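Local coordinates for glycosyl transferases group 1 family protein (Francisella tularensis subsp. tularensis, PDB 5I45), which probably transfers sugar residues to acceptor molecules as a GT-B-fold glycosyltransferase, of which this chain is the C-terminal domain, at residues A[52-55]-A[56-60]; A[190-193]-A[194-198]; A[18-21]-A[22-25]; A[74-77]-A[78-82]. All coordinates share one frame; numbering follows the deposited sequence.

Contact 1: A[52-55]-A[56-60]; sequences IVTL and KKYPD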
loop_
_atom_site.group_PDB
_atom_site.type_symbol
_atom_site.label_atom_id
_atom_site.label_comp_id
_atom_site.label_asym_id
_atom_site.label_seq_id
_atom_site.Cartn_x
_atom_site.Cartn_y
_atom_site.Cartn_z
ATOM N N ILE A 52 -0.358 10.038 -8.473
ATOM C CA ILE A 52 -0.695 10.920 -9.587
ATOM C C ILE A 52 0.424 10.909 -10.640
ATOM O O ILE A 52 0.142 10.844 -11.835
ATOM C CB ILE A 52 -1.012 12.343 -9.079
ATOM C CG1 ILE A 52 -2.381 12.336 -8.393
ATOM C CG2 ILE A 52 -0.963 13.364 -10.203
ATOM C CD1 ILE A 52 -2.682 13.616 -7.663
ATOM N N VAL A 53 1.670 10.954 -10.207
ATOM C CA VAL A 53 2.810 10.866 -11.114
ATOM C C VAL A 53 2.849 9.490 -11.788
ATOM O O VAL A 53 2.986 9.355 -12.992
ATOM C CB VAL A 53 4.124 11.103 -10.306
ATOM C CG1 VAL A 53 5.368 10.679 -11.066
ATOM C CG2 VAL A 53 4.211 12.561 -9.854
ATOM N N THR A 54 2.708 8.438 -10.989
ATOM C CA THR A 54 2.919 7.088 -11.487
ATOM C C THR A 54 1.817 6.602 -12.412
ATOM O O THR A 54 2.079 5.977 -13.446
ATOM C CB THR A 54 3.055 6.134 -10.284
ATOM O OG1 THR A 54 4.136 6.567 -9.451
ATOM C CG2 THR A 54 3.304 4.725 -10.734
ATOM N N LEU A 55 0.591 6.823 -12.015
ATOM C CA LEU A 55 -0.520 6.193 -12.696
ATOM C C LEU A 55 -0.856 6.812 -14.025
ATOM O O LEU A 55 -1.556 6.181 -14.820
ATOM C CB LEU A 55 -1.721 6.078 -11.781
ATOM C CG LEU A 55 -1.433 5.217 -10.562
ATOM C CD1 LEU A 55 -2.658 5.165 -9.676
ATOM C CD2 LEU A 55 -0.979 3.807 -10.930
ATOM N N LYS A 56 -0.383 8.032 -14.290
ATOM C CA LYS A 56 -0.511 8.586 -15.635
ATOM C C LYS A 56 0.202 7.663 -16.621
ATOM O O LYS A 56 -0.226 7.486 -17.764
ATOM C CB LYS A 56 0.117 9.971 -15.705
ATOM C CG LYS A 56 -0.686 11.071 -15.048
ATOM C CD LYS A 56 0.202 12.278 -14.763
ATOM C CE LYS A 56 -0.474 13.317 -13.884
ATOM N NZ LYS A 56 -1.318 14.246 -14.681
ATOM N N LYS A 57 1.297 7.071 -16.168
ATOM C CA LYS A 57 2.120 6.195 -16.974
ATOM C C LYS A 57 1.583 4.753 -17.151
ATOM O O LYS A 57 1.890 4.075 -18.124
ATOM C CB LYS A 57 3.523 6.181 -16.340
ATOM C CG LYS A 57 4.547 5.466 -17.156
ATOM C CD LYS A 57 5.944 5.575 -16.542
ATOM C CE LYS A 57 6.908 4.759 -17.372
ATOM N NZ LYS A 57 8.234 4.660 -16.681
ATOM N N TYR A 58 0.780 4.287 -16.193
ATOM C CA TYR A 58 0.312 2.902 -16.170
ATOM C C TYR A 58 -1.201 2.758 -16.028
ATOM O O TYR A 58 -1.734 2.582 -14.916
ATOM C CB TYR A 58 0.972 2.200 -14.985
ATOM C CG TYR A 58 2.455 2.111 -15.094
ATOM C CD1 TYR A 58 3.039 1.271 -16.025
ATOM C CD2 TYR A 58 3.266 2.841 -14.257
ATOM C CE1 TYR A 58 4.407 1.179 -16.120
ATOM C CE2 TYR A 58 4.633 2.753 -14.341
ATOM C CZ TYR A 58 5.210 1.921 -15.271
ATOM O OH TYR A 58 6.595 1.835 -15.323
ATOM N N PRO A 59 -1.906 2.810 -17.160
ATOM C CA PRO A 59 -3.360 2.767 -17.135
ATOM C C PRO A 59 -4.034 1.569 -16.483
ATOM O O PRO A 59 -5.150 1.705 -15.996
ATOM C CB PRO A 59 -3.718 2.849 -18.623
ATOM C CG PRO A 59 -2.626 3.703 -19.186
ATOM C CD PRO A 59 -1.401 3.211 -18.493
ATOM N N ASP A 60 -3.366 0.423 -16.415
ATOM C CA ASP A 60 -3.959 -0.780 -15.822
ATOM C C ASP A 60 -3.842 -0.859 -14.295
ATOM O O ASP A 60 -4.352 -1.782 -13.684
ATOM C CB ASP A 60 -3.301 -2.045 -16.390
ATOM C CG ASP A 60 -3.692 -2.339 -17.825
ATOM O OD1 ASP A 60 -4.802 -1.984 -18.274
ATOM O OD2 ASP A 60 -2.875 -2.994 -18.500
#
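Ile52 and Lys56 run side by side and point the same way, one turn apart near the end of helix 44-57. The lysine chain is laid back along the helix, so that its CE comes 3.7 Å from CG2 of Ile52. Its methylenes also cover the carbonyl of Ile52, with Lys56 CD 3.3 Å from that oxygen; buried in this way, Ile52 O has no hydrogen-bonding partner in the model. A lysine suits the place because its long aliphatic shaft can cover the isoleucine while its ammonium end stays at the surface.

Thr54 and Tyr58 meet differently, crossing at a slant. Thr54 CG2 stands anti to the backbone N (OG1 at chi1 -58°), which turns the methyl toward Tyr58 CD2, 4.0 Å away, and leaves OG1 to bond back to Ala50 O. One face of the tyrosine ring is covered near its rim by CG of the adjacent Lys57.

The backbone is unwinding here. Lys57 N reaches Thr54 O at 3.0 Å, whereas Tyr58 N makes only weak bonds to Thr54 O and Leu55 O.

Asp172 of helix 164-176 receives both the ammonium of Lys57 and the hydroxyl of Tyr58. Leu55 faces the sheet, against Trp61 and Ala63 of strand 61-66 and Ile93 of strand 93-96, as befits the connecting helix of the beta-alpha-beta unit made by strand 30-35, helix 44-57 and strand 61-66.

Contact 2: A[190-193]-A[194-198]; sequences DLVT and TKYKI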
loop_
_atom_site.group_PDB
_atom_site.type_symbol
_atom_site.label_atom_id
_atom_site.label_comp_id
_atom_site.label_asym_id
_atom_site.label_seq_id
_atom_site.Cartn_x
_atom_site.Cartn_y
_atom_site.Cartn_z
ATOM N N ASP A 190 8.861 -14.509 3.023
ATOM C CA ASP A 190 9.743 -15.492 3.654
ATOM C C ASP A 190 10.275 -14.968 4.985
ATOM O O ASP A 190 10.383 -15.710 5.943
ATOM C CB ASP A 190 10.893 -15.861 2.725
ATOM C CG ASP A 190 10.446 -16.690 1.531
ATOM O OD1 ASP A 190 9.324 -17.221 1.547
ATOM O OD2 ASP A 190 11.198 -16.808 0.548
ATOM N N LEU A 191 10.633 -13.693 5.016
ATOM C CA LEU A 191 11.133 -13.097 6.223
ATOM C C LEU A 191 10.082 -13.066 7.317
ATOM O O LEU A 191 10.332 -13.496 8.431
ATOM C CB LEU A 191 11.635 -11.674 5.962
ATOM C CG LEU A 191 12.014 -10.879 7.214
ATOM C CD1 LEU A 191 13.246 -11.466 7.849
ATOM C CD2 LEU A 191 12.249 -9.431 6.846
ATOM N N VAL A 192 8.887 -12.567 7.006
ATOM C CA VAL A 192 7.903 -12.399 8.074
ATOM C C VAL A 192 7.333 -13.721 8.569
ATOM O O VAL A 192 7.110 -13.884 9.769
ATOM C CB VAL A 192 6.837 -11.339 7.715
ATOM C CG1 VAL A 192 7.539 -10.040 7.343
ATOM C CG2 VAL A 192 5.924 -11.839 6.602
ATOM N N THR A 193 7.167 -14.706 7.685
ATOM C CA THR A 193 6.636 -15.999 8.130
ATOM C C THR A 193 7.667 -16.781 8.955
ATOM O O THR A 193 7.307 -17.698 9.703
ATOM C CB THR A 193 6.108 -16.860 6.970
ATOM O OG1 THR A 193 7.142 -17.031 5.997
ATOM C CG2 THR A 193 4.902 -16.213 6.339
ATOM N N THR A 194 8.941 -16.390 8.856
ATOM C CA THR A 194 10.008 -17.025 9.620
ATOM C C THR A 194 10.284 -16.290 10.909
ATOM O O THR A 194 10.420 -16.930 11.959
ATOM C CB THR A 194 11.322 -17.041 8.828
ATOM O OG1 THR A 194 11.133 -17.757 7.608
ATOM C CG2 THR A 194 12.459 -17.690 9.637
ATOM N N LYS A 195 10.402 -14.961 10.839
ATOM C CA LYS A 195 10.863 -14.172 11.984
ATOM C C LYS A 195 9.803 -13.369 12.749
ATOM O O LYS A 195 10.031 -13.011 13.901
ATOM C CB LYS A 195 11.996 -13.234 11.510
ATOM C CG LYS A 195 12.601 -12.366 12.606
ATOM C CD LYS A 195 14.083 -12.073 12.412
ATOM C CE LYS A 195 14.403 -11.378 11.111
ATOM N NZ LYS A 195 15.770 -10.743 11.127
ATOM N N TYR A 196 8.651 -13.109 12.138
ATOM C CA TYR A 196 7.636 -12.276 12.756
ATOM C C TYR A 196 6.261 -12.974 12.800
ATOM O O TYR A 196 5.229 -12.313 12.795
ATOM C CB TYR A 196 7.510 -10.949 11.990
ATOM C CG TYR A 196 8.747 -10.096 11.932
ATOM C CD1 TYR A 196 9.686 -10.259 10.930
ATOM C CD2 TYR A 196 8.965 -9.090 12.874
ATOM C CE1 TYR A 196 10.823 -9.483 10.878
ATOM C CE2 TYR A 196 10.087 -8.290 12.812
ATOM C CZ TYR A 196 11.018 -8.497 11.813
ATOM O OH TYR A 196 12.151 -7.707 11.749
ATOM N N LYS A 197 6.254 -14.302 12.825
ATOM C CA LYS A 197 5.018 -15.077 12.885
ATOM C C LYS A 197 4.643 -15.234 14.354
ATOM O O LYS A 197 5.487 -15.649 15.154
ATOM C CB LYS A 197 5.265 -16.451 12.243
ATOM C CG LYS A 197 4.064 -17.363 12.170
ATOM C CD LYS A 197 4.403 -18.696 11.515
ATOM C CE LYS A 197 3.312 -19.727 11.816
ATOM N NZ LYS A 197 3.403 -20.992 11.017
ATOM N N ILE A 198 3.404 -14.893 14.721
ATOM C CA ILE A 198 2.948 -15.003 16.133
ATOM C C ILE A 198 2.949 -16.455 16.627
ATOM O O ILE A 198 3.308 -16.723 17.774
ATOM C CB ILE A 198 1.555 -14.361 16.324
ATOM C CG1 ILE A 198 1.672 -12.846 16.141
ATOM C CG2 ILE A 198 0.969 -14.696 17.703
ATOM C CD1 ILE A 198 0.357 -12.110 16.103
#
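Leu191 touches the ring of Tyr196 at the C-terminal end of helix 178-195, the last helix of the modelled chain in this GT-B-type C-terminal domain; Tyr196 is the first residue to leave helical backbone angles. The apolar contacts gather round that ring. Leu191 CG lies at its edge, 4.1 Å from CE1. In the conformer described, one of two for this residue, Val192 CG1 approaches CD1 at 4.2 Å, the valine side chain standing about square to the tyrosine. Beta-branched and compact, Val192 in this conformer fits the buried side against helix 126-133, where Tyr196 also reaches Leu129. More exposed, the bent chain of Lys195 crosses Leu191, and its CE is pressed to 3.5 Å from CD1, tighter than usual for two carbons.

Among the backbone bonds, Leu191 O accepts from Lys195 N at 2.8 Å and from Thr194 N. Tyr196 N closes the final turn on Val192 O.

Across the contact a side chain joins in. Threonine can return its hydroxyl to the preceding turn of a helix, as Thr193 OG1 does to Tyr189 O, and Thr194, with OG1 beside its own backbone N (chi1 -59°), donates to Asp190 O at 2.7 Å, nearly along the C=O axis.

Contact 3: A[18-21]-A[22-25]; sequences QQQW and QDKK
The indole of Trp21 meets the side-chain amide of Gln22 at its edge: NE2 lies in the ring plane, 3.9 Å from CD1, and the two planes are inclined by 62°. Gln19 and Asp23 present a second pair of flat groups, amide and carboxylate turned 33° apart. Gln19 NE2 donates to Asp23 OD1 at 2.9 Å; the oxygen lies close to the plane of the amide, but the nitrogen comes in from above the plane of the carboxylate. The bend of the glutamine at chi2 (63°) brings the amide round to this neighbour one turn on in helix 17-23.

Water extends both pairings. One molecule donates to Gln18 O and accepts from Gln22 NE2, while another donates to Asp23 OD2 at 2.7 Å and to Gln20 OE1. Lys24 N bonds to Trp21 O and Lys25 N to Gln22 O, Lys25 having positive phi.

Trp21 is the buried member, packed on Thr62 and Val64 of strand 61-66 with NE1 bonded to Gly28 O, whereas Lys24 reaches Ser107 and the ring of Trp108. Glutamines and an aspartate suit the exposed side: two donors, the Gln19 amide and a water, would be expected to stabilise the negative charge of Asp23, which the C-terminal end of a helix does not itself favour.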
loop_
_atom_site.group_PDB
_atom_site.type_symbol
_atom_site.label_atom_id
_atom_site.label_comp_id
_atom_site.label_asym_id
_atom_site.label_seq_id
_atom_site.Cartn_x
_atom_site.Cartn_y
_atom_site.Cartn_z
ATOM N N GLN A 18 -5.072 -11.692 -9.056
ATOM C CA GLN A 18 -5.861 -11.007 -10.089
ATOM C C GLN A 18 -7.349 -11.182 -9.879
ATOM O O GLN A 18 -8.099 -10.222 -10.045
ATOM C CB GLN A 18 -5.425 -11.411 -11.495
ATOM C CG GLN A 18 -4.120 -10.746 -11.898
ATOM C CD GLN A 18 -3.406 -11.453 -13.027
ATOM O OE1 GLN A 18 -2.873 -12.566 -12.857
ATOM N NE2 GLN A 18 -3.357 -10.805 -14.189
ATOM N N GLN A 19 -7.771 -12.359 -9.431
ATOM C CA GLN A 19 -9.195 -12.627 -9.207
ATOM C C GLN A 19 -9.677 -11.892 -7.944
ATOM O O GLN A 19 -10.767 -11.363 -7.929
ATOM C CB GLN A 19 -9.483 -14.138 -9.095
ATOM C CG GLN A 19 -10.976 -14.445 -8.995
ATOM C CD GLN A 19 -11.707 -14.008 -10.223
ATOM O OE1 GLN A 19 -11.451 -14.520 -11.305
ATOM N NE2 GLN A 19 -12.604 -13.023 -10.083
ATOM N N GLN A 20 -8.856 -11.865 -6.895
ATOM C CA GLN A 20 -9.225 -11.137 -5.668
ATOM C C GLN A 20 -9.426 -9.649 -5.979
ATOM O O GLN A 20 -10.373 -9.046 -5.491
ATOM C CB GLN A 20 -8.162 -11.293 -4.586
ATOM C CG GLN A 20 -7.868 -12.701 -4.114
ATOM C CD GLN A 20 -9.084 -13.390 -3.567
ATOM O OE1 GLN A 20 -9.558 -14.414 -4.116
ATOM N NE2 GLN A 20 -9.670 -12.798 -2.537
ATOM N N TRP A 21 -8.554 -9.083 -6.813
ATOM C CA TRP A 21 -8.726 -7.696 -7.236
ATOM C C TRP A 21 -10.017 -7.540 -8.044
ATOM O O TRP A 21 -10.796 -6.612 -7.794
ATOM C CB TRP A 21 -7.512 -7.216 -8.042
ATOM C CG TRP A 21 -7.731 -5.854 -8.574
ATOM C CD1 TRP A 21 -8.237 -5.543 -9.807
ATOM C CD2 TRP A 21 -7.588 -4.603 -7.874
ATOM N NE1 TRP A 21 -8.414 -4.186 -9.918
ATOM C CE2 TRP A 21 -8.008 -3.583 -8.758
ATOM C CE3 TRP A 21 -7.151 -4.244 -6.599
ATOM C CZ2 TRP A 21 -7.978 -2.232 -8.407
ATOM C CZ3 TRP A 21 -7.145 -2.896 -6.261
ATOM C CH2 TRP A 21 -7.554 -1.927 -7.152
ATOM N N GLN A 22 -10.260 -8.430 -9.015
ATOM C CA GLN A 22 -11.507 -8.338 -9.785
ATOM C C GLN A 22 -12.738 -8.336 -8.880
ATOM O O GLN A 22 -13.691 -7.582 -9.132
ATOM C CB GLN A 22 -11.598 -9.473 -10.821
ATOM C CG GLN A 22 -10.654 -9.309 -11.984
ATOM C CD GLN A 22 -10.936 -8.047 -12.755
ATOM O OE1 GLN A 22 -12.092 -7.822 -13.190
ATOM N NE2 GLN A 22 -9.929 -7.216 -12.947
ATOM N N ASP A 23 -12.712 -9.127 -7.817
ATOM C CA ASP A 23 -13.888 -9.263 -6.938
ATOM C C ASP A 23 -14.204 -7.980 -6.198
ATOM O O ASP A 23 -15.302 -7.824 -5.715
ATOM C CB ASP A 23 -13.678 -10.377 -5.907
ATOM C CG ASP A 23 -13.614 -11.770 -6.515
ATOM O OD1 ASP A 23 -13.952 -11.976 -7.688
ATOM O OD2 ASP A 23 -13.180 -12.654 -5.762
ATOM N N LYS A 24 -13.246 -7.047 -6.130
ATOM C CA LYS A 24 -13.507 -5.734 -5.481
ATOM C C LYS A 24 -14.360 -4.791 -6.328
ATOM O O LYS A 24 -14.861 -3.785 -5.834
ATOM C CB LYS A 24 -12.189 -5.055 -5.098
ATOM C CG LYS A 24 -11.360 -5.841 -4.069
ATOM C CD LYS A 24 -12.110 -6.047 -2.765
ATOM C CE LYS A 24 -11.209 -6.573 -1.662
ATOM N NZ LYS A 24 -11.985 -6.847 -0.432
ATOM N N LYS A 25 -14.525 -5.111 -7.595
ATOM C CA LYS A 25 -15.359 -4.324 -8.525
ATOM C C LYS A 25 -14.929 -2.871 -8.605
ATOM O O LYS A 25 -15.760 -1.936 -8.515
ATOM C CB LYS A 25 -16.857 -4.450 -8.210
ATOM C CG LYS A 25 -17.343 -5.900 -8.207
ATOM C CD LYS A 25 -17.199 -6.627 -9.539
ATOM C CE LYS A 25 -18.466 -6.692 -10.379
ATOM N NZ LYS A 25 -18.839 -5.470 -11.161
HETATM O O HOH W 1 -7.294 -8.206 -11.826
HETATM O O HOH W 2 -12.107 -15.085 -5.481
#

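Contact 4: A[74-77]-A[78-82]; sequences LDFK and KELEQ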
loop_
_atom_site.group_PDB
_atom_site.type_symbol
_atom_site.label_atom_id
_atom_site.label_comp_id
_atom_site.label_asym_id
_atom_site.label_seq_id
_atom_site.Cartn_x
_atom_site.Cartn_y
_atom_site.Cartn_z
ATOM N N LEU A 74 -11.121 15.941 7.632
ATOM C CA LEU A 74 -12.010 15.884 6.462
ATOM C C LEU A 74 -11.587 16.887 5.357
ATOM O O LEU A 74 -11.669 16.584 4.176
ATOM C CB LEU A 74 -13.459 16.116 6.865
ATOM C CG LEU A 74 -14.077 15.027 7.756
ATOM C CD1 LEU A 74 -15.403 15.475 8.342
ATOM C CD2 LEU A 74 -14.238 13.748 6.976
ATOM N N ASP A 75 -11.097 18.049 5.760
ATOM C CA ASP A 75 -10.633 19.038 4.797
ATOM C C ASP A 75 -9.450 18.505 3.991
ATOM O O ASP A 75 -9.355 18.713 2.796
ATOM C CB ASP A 75 -10.258 20.355 5.493
ATOM C CG ASP A 75 -8.948 20.271 6.258
ATOM O OD1 ASP A 75 -8.798 19.379 7.158
ATOM O OD2 ASP A 75 -8.070 21.101 5.931
ATOM N N PHE A 76 -8.554 17.799 4.690
ATOM C CA PHE A 76 -7.368 17.201 4.064
ATOM C C PHE A 76 -7.760 16.150 3.039
ATOM O O PHE A 76 -7.267 16.120 1.925
ATOM C CB PHE A 76 -6.474 16.652 5.180
ATOM C CG PHE A 76 -5.292 15.859 4.702
ATOM C CD1 PHE A 76 -4.273 16.470 3.997
ATOM C CD2 PHE A 76 -5.184 14.507 4.982
ATOM C CE1 PHE A 76 -3.181 15.730 3.568
ATOM C CE2 PHE A 76 -4.101 13.779 4.568
ATOM C CZ PHE A 76 -3.108 14.381 3.866
ATOM N N LYS A 77 -8.715 15.301 3.399
ATOM C CA LYS A 77 -9.199 14.300 2.468
ATOM C C LYS A 77 -9.829 14.968 1.233
ATOM O O LYS A 77 -9.554 14.554 0.101
ATOM C CB LYS A 77 -10.169 13.362 3.161
ATOM C CG LYS A 77 -10.737 12.301 2.244
ATOM C CD LYS A 77 -11.585 11.318 3.022
ATOM C CE LYS A 77 -12.292 10.343 2.103
ATOM N NZ LYS A 77 -13.579 10.897 1.632
ATOM N N LYS A 78 -10.609 16.030 1.439
ATOM C CA LYS A 78 -11.201 16.754 0.305
ATOM C C LYS A 78 -10.134 17.321 -0.647
ATOM O O LYS A 78 -10.284 17.272 -1.886
ATOM C CB LYS A 78 -12.089 17.880 0.796
ATOM C CG LYS A 78 -13.501 17.460 1.155
ATOM C CD LYS A 78 -14.368 18.623 1.652
ATOM C CE LYS A 78 -14.214 19.929 0.867
ATOM N NZ LYS A 78 -13.038 20.802 1.246
ATOM N N GLU A 79 -9.051 17.849 -0.068
ATOM C CA GLU A 79 -7.964 18.391 -0.895
ATOM C C GLU A 79 -7.322 17.266 -1.692
ATOM O O GLU A 79 -6.983 17.453 -2.842
ATOM C CB GLU A 79 -6.924 19.136 -0.044
ATOM C CG GLU A 79 -5.580 19.476 -0.695
ATOM C CD GLU A 79 -5.583 20.602 -1.735
ATOM O OE1 GLU A 79 -6.679 21.135 -2.039
ATOM O OE2 GLU A 79 -4.470 20.976 -2.263
ATOM N N LEU A 80 -7.111 16.108 -1.072
ATOM C CA LEU A 80 -6.562 14.979 -1.827
ATOM C C LEU A 80 -7.476 14.555 -2.986
ATOM O O LEU A 80 -7.006 14.302 -4.097
ATOM C CB LEU A 80 -6.297 13.812 -0.899
ATOM C CG LEU A 80 -5.269 14.076 0.194
ATOM C CD1 LEU A 80 -5.138 12.787 1.001
ATOM C CD2 LEU A 80 -3.943 14.550 -0.335
ATOM N N GLU A 81 -8.772 14.503 -2.717
ATOM C CA GLU A 81 -9.748 14.147 -3.774
ATOM C C GLU A 81 -9.704 15.151 -4.913
ATOM O O GLU A 81 -9.768 14.759 -6.080
ATOM C CB GLU A 81 -11.151 14.020 -3.204
ATOM C CG GLU A 81 -11.306 12.813 -2.306
ATOM C CD GLU A 81 -12.530 12.870 -1.415
ATOM O OE1 GLU A 81 -13.089 13.963 -1.181
ATOM O OE2 GLU A 81 -12.933 11.805 -0.916
ATOM N N GLN A 82 -9.575 16.435 -4.578
ATOM C CA GLN A 82 -9.414 17.482 -5.590
ATOM C C GLN A 82 -8.171 17.307 -6.413
ATOM O O GLN A 82 -8.203 17.515 -7.628
ATOM C CB GLN A 82 -9.364 18.905 -4.960
ATOM C CG GLN A 82 -8.976 20.064 -5.908
ATOM C CD GLN A 82 -7.471 20.278 -6.163
ATOM O OE1 GLN A 82 -7.070 20.595 -7.297
ATOM N NE2 GLN A 82 -6.644 20.113 -5.130
HETATM O O HOH W 3 -10.340 21.111 1.714
HETATM O O HOH W 4 -14.621 14.018 0.977
#
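Asp75 O is gripped by two donors: the backbone N-H of Glu79, at 3.0 Å, and a water molecule that also accepts from Lys78 NZ. The chain of Lys78 curls back over the preceding turn to reach that water.

The salt bridge of the contact joins Lys77 NZ to Glu81 OE2 at 2.8 Å. The ammonium arrives on the syn side of OE2, 32° out of the carboxylate plane. Lys77 runs extended as far as CE and bends only at its last torsion (chi4 -87°), which swings NZ across to the glutamate one turn later. A second water donates to Glu81 OE1 at 2.6 Å and is weakly bonded to Lys77 NZ, so it links both ends of the ion pair. Long, flexible chains of opposite charge suit this i, i+4 spacing because they can meet above the helix surface.

Phe76 and Leu80 form the apolar counterpart, also one turn apart. Leu80 CD1 sits over one face of the ring, 4.1 Å from the centroid, in a CH-pi contact displaced toward the rim near CE2. With CG of Phe76 anti to the backbone N (chi1 173°), the ring leans toward the leucine. Both residues pack on Thr44 and Gln45 of helix 44-57, and Leu80 also reaches Phe95 of strand 93-96.

Regular i to i+4 backbone bonds run beneath, from Lys78 N to Leu74 O through Glu81 N to Lys77 O. The whole is an amphipathic helix, here the connecting helix of the beta-alpha-beta unit formed by strand 61-66, helix 74-86 and strand 93-96, as in Rossmann-like GT-B domains.

In the fold
All four contacts lie on helices around one parallel sheet. Contact 1 is partly buried, whereas contacts 2, 3 and 4 lie at the surface, each with one buried residue. Contacts 1 and 4 belong to successive beta-alpha-beta units that share strand 61-66, and their centres are about 20 Å apart. Contact 3 touches that same strand through Trp21. Contact 2 is remote, with its centre about 37 Å from that of contact 4, on the opposite side of the chain's centre. Contacts 1, 2 and 3 lie at C-terminal helix ends; contact 4 covers the first turns of its helix, where i to i+4 bonding is regular, and has the only salt bridge formed between a contact's own segments.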